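Local atomic coordinates of ThiJ/PfpI family protein (Francisella tularensis subsp. novicida, PDB entry 4P5P), a protein that probably acts as a glyoxalase III of the DJ-1/PfpI family, a flavodoxin-like stress-response enzyme. Residues 160-165 against 205-210; 96-101 against 112-117. All coordinates share one frame; numbering follows the deposited sequence.

Contact 1. Residues 160-165 against 205-210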
ATOM      1  N   ASN A 160       2.589 -14.497   7.414  1.00 20.44           N
ATOM      2  CA  ASN A 160       2.748 -14.804   8.830  1.00 18.90           C
ATOM      3  C   ASN A 160       4.174 -15.236   9.163  1.00 20.71           C
ATOM      4  O   ASN A 160       4.687 -14.929  10.233  1.00 20.67           O
ATOM      5  CB  ASN A 160       1.769 -15.896   9.252  1.00 19.96           C
ATOM      6  CG  ASN A 160       0.358 -15.396   9.334  1.00 21.25           C
ATOM      7  OD1 ASN A 160       0.129 -14.196   9.402  1.00 23.26           O
ATOM      8  ND2 ASN A 160      -0.605 -16.313   9.337  1.00 21.27           N
ATOM      9  N   ASN A 161       4.791 -15.948   8.231  1.00 22.22           N
ATOM     10  CA  ASN A 161       6.176 -16.385   8.360  1.00 23.43           C
ATOM     11  C   ASN A 161       7.096 -15.178   8.513  1.00 23.18           C
ATOM     12  O   ASN A 161       7.890 -15.098   9.450  1.00 23.28           O
ATOM     13  CB  ASN A 161       6.559 -17.216   7.136  1.00 25.48           C
ATOM     14  CG  ASN A 161       8.009 -17.660   7.140  1.00 28.71           C
ATOM     15  OD1 ASN A 161       8.588 -17.995   8.184  1.00 29.89           O
ATOM     16  ND2 ASN A 161       8.603 -17.695   5.949  1.00 29.89           N
ATOM     17  N   GLU A 162       6.968 -14.228   7.592  1.00 22.41           N
ATOM     18  CA  GLU A 162       7.779 -13.018   7.629  1.00 21.88           C
ATOM     19  C   GLU A 162       7.505 -12.238   8.916  1.00 21.79           C
ATOM     20  O   GLU A 162       8.431 -11.726   9.539  1.00 22.81           O
ATOM     21  CB  GLU A 162       7.513 -12.157   6.384  1.00 22.20           C
ATOM     22  CG  GLU A 162       8.289 -12.630   5.164  1.00 21.39           C
ATOM     23  CD  GLU A 162       7.619 -12.329   3.832  1.00 20.73           C
ATOM     24  OE1 GLU A 162       6.372 -12.325   3.749  1.00 20.24           O
ATOM     25  OE2 GLU A 162       8.355 -12.122   2.840  1.00 22.47           O
ATOM     26  N   GLU A 163       6.238 -12.154   9.319  1.00 21.31           N
ATOM     27  CA  GLU A 163       5.874 -11.451  10.554  1.00 21.66           C
ATOM     28  C   GLU A 163       6.536 -12.092  11.790  1.00 22.88           C
ATOM     29  O   GLU A 163       6.971 -11.398  12.711  1.00 22.21           O
ATOM     30  CB  GLU A 163       4.343 -11.415  10.721  1.00 21.73           C
ATOM     31  CG  GLU A 163       3.864 -10.319  11.660  1.00 21.22           C
ATOM     32  CD  GLU A 163       3.931  -8.930  11.020  1.00 20.51           C
ATOM     33  OE1 GLU A 163       2.956  -8.557  10.330  1.00 20.48           O
ATOM     34  OE2 GLU A 163       4.947  -8.217  11.196  1.00 22.03           O
ATOM     35  N   LYS A 164       6.620 -13.416  11.800  1.00 22.93           N
ATOM     36  CA  LYS A 164       7.277 -14.139  12.886  1.00 25.42           C
ATOM     37  C   LYS A 164       8.788 -13.892  12.897  1.00 25.28           C
ATOM     38  O   LYS A 164       9.388 -13.703  13.957  1.00 25.98           O
ATOM     39  CB  LYS A 164       6.968 -15.634  12.766  1.00 29.36           C
ATOM     40  CG  LYS A 164       7.445 -16.458  13.948  1.00 35.14           C
ATOM     41  CD  LYS A 164       6.988 -17.905  13.843  1.00 40.31           C
ATOM     42  CE  LYS A 164       7.595 -18.751  14.954  1.00 43.54           C
ATOM     43  NZ  LYS A 164       6.977 -20.101  15.049  1.00 45.82           N
ATOM     44  N   ILE A 165       9.395 -13.886  11.719  1.00 26.05           N
ATOM     45  CA  ILE A 165      10.826 -13.633  11.604  1.00 25.40           C
ATOM     46  C   ILE A 165      11.211 -12.271  12.186  1.00 26.51           C
ATOM     47  O   ILE A 165      12.239 -12.159  12.852  1.00 27.35           O
ATOM     48  CB  ILE A 165      11.282 -13.724  10.135  1.00 26.51           C
ATOM     49  CG1 ILE A 165      11.208 -15.180   9.661  1.00 26.35           C
ATOM     50  CG2 ILE A 165      12.707 -13.202   9.955  1.00 26.83           C
ATOM     51  CD1 ILE A 165      11.297 -15.347   8.158  1.00 26.48           C
ATOM     52  N   THR A 205      -1.577  -7.291  -5.771  1.00 13.31           N
ATOM     53  CA  THR A 205      -1.003  -7.314  -4.438  1.00 12.84           C
ATOM     54  C   THR A 205       0.417  -7.880  -4.472  1.00 13.62           C
ATOM     55  O   THR A 205       0.786  -8.637  -5.373  1.00 14.20           O
ATOM     56  CB  THR A 205      -1.881  -8.126  -3.448  1.00 12.91           C
ATOM     57  OG1 THR A 205      -2.150  -9.429  -3.973  1.00 12.24           O
ATOM     58  CG2 THR A 205      -3.225  -7.436  -3.197  1.00 12.51           C
ATOM     59  N   ALA A 206       1.221  -7.467  -3.508  1.00 12.53           N
ATOM     60  CA  ALA A 206       2.635  -7.825  -3.461  1.00 12.59           C
ATOM     61  C   ALA A 206       3.006  -8.121  -2.016  1.00 12.68           C
ATOM     62  O   ALA A 206       2.425  -7.570  -1.085  1.00 14.20           O
ATOM     63  CB  ALA A 206       3.495  -6.711  -4.035  1.00 12.94           C
ATOM     64  N   GLN A 207       3.966  -9.014  -1.826  1.00 13.70           N
ATOM     65  CA  GLN A 207       4.169  -9.626  -0.521  1.00 14.71           C
ATOM     66  C   GLN A 207       5.018  -8.814   0.465  1.00 15.06           C
ATOM     67  O   GLN A 207       4.712  -8.787   1.648  1.00 14.79           O
ATOM     68  CB  GLN A 207       4.805 -10.998  -0.726  1.00 15.80           C
ATOM     69  CG  GLN A 207       4.975 -11.808   0.538  1.00 16.64           C
ATOM     70  CD  GLN A 207       5.462 -13.207   0.240  1.00 18.63           C
ATOM     71  OE1 GLN A 207       5.151 -13.765  -0.812  1.00 18.79           O
ATOM     72  NE2 GLN A 207       6.232 -13.779   1.158  1.00 19.80           N
ATOM     73  N   ASN A 208       6.070  -8.160  -0.023  1.00 14.10           N
ATOM     74  CA  ASN A 208       7.134  -7.667   0.844  1.00 14.12           C
ATOM     75  C   ASN A 208       7.923  -6.555   0.138  1.00 14.44           C
ATOM     76  O   ASN A 208       7.670  -6.268  -1.025  1.00 14.19           O
ATOM     77  CB  ASN A 208       8.029  -8.846   1.252  1.00 16.16           C
ATOM     78  CG  ASN A 208       8.493  -9.648   0.065  1.00 17.09           C
ATOM     79  OD1 ASN A 208       8.754  -9.092  -1.001  1.00 16.98           O
ATOM     80  ND2 ASN A 208       8.576 -10.978   0.228  1.00 19.20           N
ATOM     81  N   PRO A 209       8.851  -5.892   0.850  1.00 14.94           N
ATOM     82  CA  PRO A 209       9.595  -4.813   0.199  1.00 15.43           C
ATOM     83  C   PRO A 209      10.371  -5.316  -1.014  1.00 15.58           C
ATOM     84  O   PRO A 209      10.604  -4.555  -1.962  1.00 16.17           O
ATOM     85  CB  PRO A 209      10.539  -4.328   1.299  1.00 16.13           C
ATOM     86  CG  PRO A 209       9.876  -4.712   2.565  1.00 15.90           C
ATOM     87  CD  PRO A 209       9.191  -6.002   2.278  1.00 15.16           C
ATOM     88  N   GLN A 210      10.753  -6.594  -0.982  1.00 16.14           N
ATOM     89  CA  GLN A 210      11.527  -7.184  -2.064  1.00 17.15           C
ATOM     90  C   GLN A 210      10.691  -7.384  -3.323  1.00 17.99           C
ATOM     91  O   GLN A 210      11.224  -7.752  -4.370  1.00 19.96           O
ATOM     92  CB  GLN A 210      12.132  -8.517  -1.624  1.00 19.00           C
ATOM     93  CG  GLN A 210      13.116  -8.396  -0.475  1.00 19.68           C
ATOM     94  CD  GLN A 210      12.464  -8.229   0.891  1.00 20.30           C
ATOM     95  OE1 GLN A 210      11.263  -8.442   1.059  1.00 19.94           O
ATOM     96  NE2 GLN A 210      13.266  -7.824   1.879  1.00 23.20           N
TER
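Glu162 CG is turned beside the backbone N, and from there the chain runs out extended toward Gln207 and Asn208. Gln207 reaches back with CG opposite its own N (chi1 -175°) and an equally stretched chain, while Asn208 CG sits between its backbone N and carbonyl carbon (chi1 51°). In this flavodoxin-like fold, one carboxylate thus ties the short helix 160-165 to the turn that leaves the C-terminal end of strand 203-206. The two amides share the carboxylate, one to each oxygen. Gln207 NE2 donates to Glu162 OE1 at 3.0 Å, coming down on it 41° out of the carboxylate plane. Asn208 ND2 donates to Glu162 OE2 at 2.9 Å and takes the syn lone pair, with a nearly straight N-H. Both oxygens lie close to the planes of the amides that bind them, yet each amide stands steeply across the carboxylate. Only side chains touch; the nearest CA atoms, those of Glu162 and Asn208, are 8.7 Å apart. All three residues are buried, and the loops around them supply further bonds: Glu162 OE1 also pairs with Ser159 OG, and Glu162 OE2 also accepts from Trp193 N. Asn208 ND2 has a second acceptor in Gln194 O, while Asn208 OD1 is hydrogen-bonded to Ser211 OG. The far side of the other amide is fixed too, where Gln207 OE1 accepts from Ala190 N.

Contact 2. Residues 96-101 against 112-117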
ATOM      1  N   ILE A  96      -5.277   3.388  -7.776  1.00 11.54           N
ATOM      2  CA  ILE A  96      -4.999   3.718  -6.390  1.00 11.99           C
ATOM      3  C   ILE A  96      -4.060   2.633  -5.860  1.00 10.98           C
ATOM      4  O   ILE A  96      -4.328   1.426  -6.021  1.00 12.44           O
ATOM      5  CB  ILE A  96      -6.310   3.857  -5.552  1.00 12.01           C
ATOM      6  CG1 ILE A  96      -6.003   4.413  -4.152  1.00 11.64           C
ATOM      7  CG2 ILE A  96      -7.095   2.555  -5.480  1.00 12.76           C
ATOM      8  CD1 ILE A  96      -7.241   4.876  -3.382  1.00 12.69           C
ATOM      9  N   ILE A  97      -2.953   3.074  -5.278  1.00  9.75           N
ATOM     10  CA  ILE A  97      -1.858   2.200  -4.844  1.00  9.66           C
ATOM     11  C   ILE A  97      -1.576   2.427  -3.357  1.00 10.09           C
ATOM     12  O   ILE A  97      -1.292   3.547  -2.963  1.00  9.83           O
ATOM     13  CB  ILE A  97      -0.563   2.455  -5.665  1.00 11.82           C
ATOM     14  CG1 ILE A  97      -0.844   2.365  -7.177  1.00 13.75           C
ATOM     15  CG2 ILE A  97       0.533   1.494  -5.233  1.00 12.61           C
ATOM     16  CD1 ILE A  97      -1.453   1.069  -7.642  1.00 17.12           C
ATOM     17  N   PHE A  98      -1.624   1.363  -2.556  1.00 10.11           N
ATOM     18  CA  PHE A  98      -1.373   1.434  -1.117  1.00 10.41           C
ATOM     19  C   PHE A  98       0.011   0.917  -0.738  1.00  9.25           C
ATOM     20  O   PHE A  98       0.297  -0.263  -0.890  1.00 11.17           O
ATOM     21  CB  PHE A  98      -2.431   0.642  -0.369  1.00  9.52           C
ATOM     22  CG  PHE A  98      -3.806   1.184  -0.571  1.00  8.94           C
ATOM     23  CD1 PHE A  98      -4.258   2.230   0.205  1.00  8.48           C
ATOM     24  CD2 PHE A  98      -4.644   0.671  -1.543  1.00 10.29           C
ATOM     25  CE1 PHE A  98      -5.509   2.766   0.006  1.00 10.19           C
ATOM     26  CE2 PHE A  98      -5.914   1.203  -1.742  1.00 11.39           C
ATOM     27  CZ  PHE A  98      -6.341   2.247  -0.958  1.00 10.89           C
ATOM     28  N   ALA A  99       0.852   1.818  -0.243  1.00  9.11           N
ATOM     29  CA  ALA A  99       2.181   1.471   0.234  1.00  9.76           C
ATOM     30  C   ALA A  99       2.061   0.790   1.597  1.00  9.54           C
ATOM     31  O   ALA A  99       1.042   0.915   2.264  1.00 10.16           O
ATOM     32  CB  ALA A  99       3.045   2.722   0.330  1.00 10.81           C
ATOM     33  N   GLY A 100       3.104   0.071   2.008  1.00 10.80           N
ATOM     34  CA  GLY A 100       3.093  -0.644   3.272  1.00 11.01           C
ATOM     35  C   GLY A 100       3.892   0.020   4.379  1.00 10.76           C
ATOM     36  O   GLY A 100       4.024   1.245   4.417  1.00 11.60           O
ATOM     37  N   GLY A 101       4.476  -0.804   5.246  1.00 12.03           N
ATOM     38  CA  GLY A 101       4.947  -0.363   6.545  1.00 11.86           C
ATOM     39  C   GLY A 101       3.928  -0.798   7.585  1.00 11.66           C
ATOM     40  O   GLY A 101       2.729  -0.850   7.316  1.00 11.59           O
ATOM     41  N   ALA A 112     -12.869   4.767   6.131  1.00 12.41           N
ATOM     42  CA  ALA A 112     -14.027   4.903   5.251  1.00 12.75           C
ATOM     43  C   ALA A 112     -13.654   5.419   3.867  1.00 11.91           C
ATOM     44  O   ALA A 112     -14.236   5.010   2.871  1.00 12.66           O
ATOM     45  CB  ALA A 112     -15.038   5.805   5.879  1.00 13.98           C
ATOM     46  N   ASN A 113     -12.703   6.336   3.798  1.00 10.69           N
ATOM     47  CA  ASN A 113     -12.305   6.869   2.511  1.00 11.22           C
ATOM     48  C   ASN A 113     -11.590   5.826   1.671  1.00 10.66           C
ATOM     49  O   ASN A 113     -11.740   5.822   0.449  1.00 11.25           O
ATOM     50  CB  ASN A 113     -11.428   8.105   2.683  1.00 11.86           C
ATOM     51  CG  ASN A 113     -12.240   9.362   2.896  1.00 14.03           C
ATOM     52  OD1 ASN A 113     -12.739   9.966   1.941  1.00 15.86           O
ATOM     53  ND2 ASN A 113     -12.397   9.755   4.148  1.00 15.50           N
ATOM     54  N   ILE A 114     -10.817   4.947   2.307  1.00  9.51           N
ATOM     55  CA  ILE A 114     -10.236   3.853   1.548  1.00 10.13           C
ATOM     56  C   ILE A 114     -11.363   3.004   0.957  1.00 10.10           C
ATOM     57  O   ILE A 114     -11.363   2.681  -0.232  1.00 10.44           O
ATOM     58  CB  ILE A 114      -9.309   2.982   2.414  1.00 11.48           C
ATOM     59  CG1 ILE A 114      -8.014   3.723   2.703  1.00 11.30           C
ATOM     60  CG2 ILE A 114      -9.003   1.656   1.710  1.00 11.63           C
ATOM     61  CD1 ILE A 114      -7.022   2.907   3.561  1.00 11.38           C
ATOM     62  N   HIS A 115     -12.340   2.656   1.781  1.00 11.21           N
ATOM     63  CA  HIS A 115     -13.424   1.788   1.309  1.00 12.00           C
ATOM     64  C   HIS A 115     -14.154   2.388   0.114  1.00 11.83           C
ATOM     65  O   HIS A 115     -14.317   1.725  -0.912  1.00 12.85           O
ATOM     66  CB  HIS A 115     -14.440   1.516   2.427  1.00 12.19           C
ATOM     67  CG  HIS A 115     -13.866   0.832   3.630  1.00 12.85           C
ATOM     68  ND1 HIS A 115     -14.575   0.680   4.804  1.00 12.83           N
ATOM     69  CD2 HIS A 115     -12.645   0.282   3.852  1.00 12.11           C
ATOM     70  CE1 HIS A 115     -13.822   0.046   5.689  1.00 13.65           C
ATOM     71  NE2 HIS A 115     -12.645  -0.192   5.142  1.00 12.24           N
ATOM     72  N   SER A 116     -14.565   3.651   0.217  1.00 12.55           N
ATOM     73  CA  SER A 116     -15.340   4.269  -0.857  1.00 12.38           C
ATOM     74  C   SER A 116     -14.482   4.537  -2.100  1.00 12.36           C
ATOM     75  O   SER A 116     -14.949   4.355  -3.227  1.00 13.83           O
ATOM     76  CB  SER A 116     -16.011   5.569  -0.385  1.00 12.05           C
ATOM     77  OG  SER A 116     -15.090   6.539   0.047  1.00 13.51           O
ATOM     78  N   LYS A 117     -13.217   4.907  -1.918  1.00 12.30           N
ATOM     79  CA  LYS A 117     -12.409   5.250  -3.082  1.00 12.18           C
ATOM     80  C   LYS A 117     -11.943   4.009  -3.828  1.00 11.75           C
ATOM     81  O   LYS A 117     -11.856   4.028  -5.062  1.00 11.93           O
ATOM     82  CB  LYS A 117     -11.224   6.130  -2.665  1.00 13.79           C
ATOM     83  CG  LYS A 117     -11.712   7.522  -2.241  1.00 15.47           C
ATOM     84  CD  LYS A 117     -10.624   8.424  -1.674  1.00 16.23           C
ATOM     85  CE  LYS A 117     -11.095   9.884  -1.562  1.00 16.51           C
ATOM     86  NZ  LYS A 117     -12.374  10.057  -0.808  1.00 18.27           N
TER
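Ile96 and Lys117 mark the closest backbone approach, their CA atoms 8.3 Å apart, where helix 112-123 lies against a face of the central sheet at strand 95-98. Helix 112-123 lies in the connection between that strand and its parallel neighbour 127-130, so the contact sits inside a beta-alpha-beta crossover, the repeating unit of a flavodoxin-like fold. Phe98 and Ile114 make the tighter of two apolar meetings. Phe98 leaves the strand toward the helix, and its CE1 and CZ atoms meet Ile114 obliquely; both branches of Ile114 come to them from the same side of the ring. Ile114 CG1 comes to 3.8 Å from Phe98 CE1, and Ile114 CG2 rests 3.8 Å from Phe98 CZ. Ile114 CD1 lies 3.9 Å from Phe98 CE1. With CG1 beside the backbone N of Ile114 (chi1 -73°) and CG2 beside its carbonyl carbon, the residue presents a fork instead of a single methyl. One helical turn on, Lys117 meets the strand with the base of its chain: Ile96 CD1 stops 4.2 Å from Lys117 CB. The rest of that lysine leads away, and Lys117 NZ bonds Asn113 OD1 at 2.8 Å, in the carbonyl plane and on a lone pair, within the helix. Val118 and Ile121 of the same helix carry the packing further along Phe98 and Ile96, and Val7 of strand 2-8 touches both strand residues. The chemistry is therefore hydrocarbon against hydrocarbon: burial and shape fit hold strand to helix, while the ammonium group stays out of the interface, bound to an amide of its own helix.

Contacts 1 and 2 each use a strand of the same mixed sheet, 203-206 and 95-98, which flank strand 127-130 and run parallel to it. Their centres are 19 Å apart and their nearest atoms about 7 Å, so they do not touch. Both reach the neighbourhood of Cys132, modified here to 3-sulfinoalanine, just beyond strand 127-130. From contact 2, the backbone N of Gly101 bonds OD2 of that modified residue. From contact 1, Glu163, next to Glu162 on helix 160-165, bonds His133 and His102. The end of 96-101 and helix 160-165 thus both reach what is probably the active site.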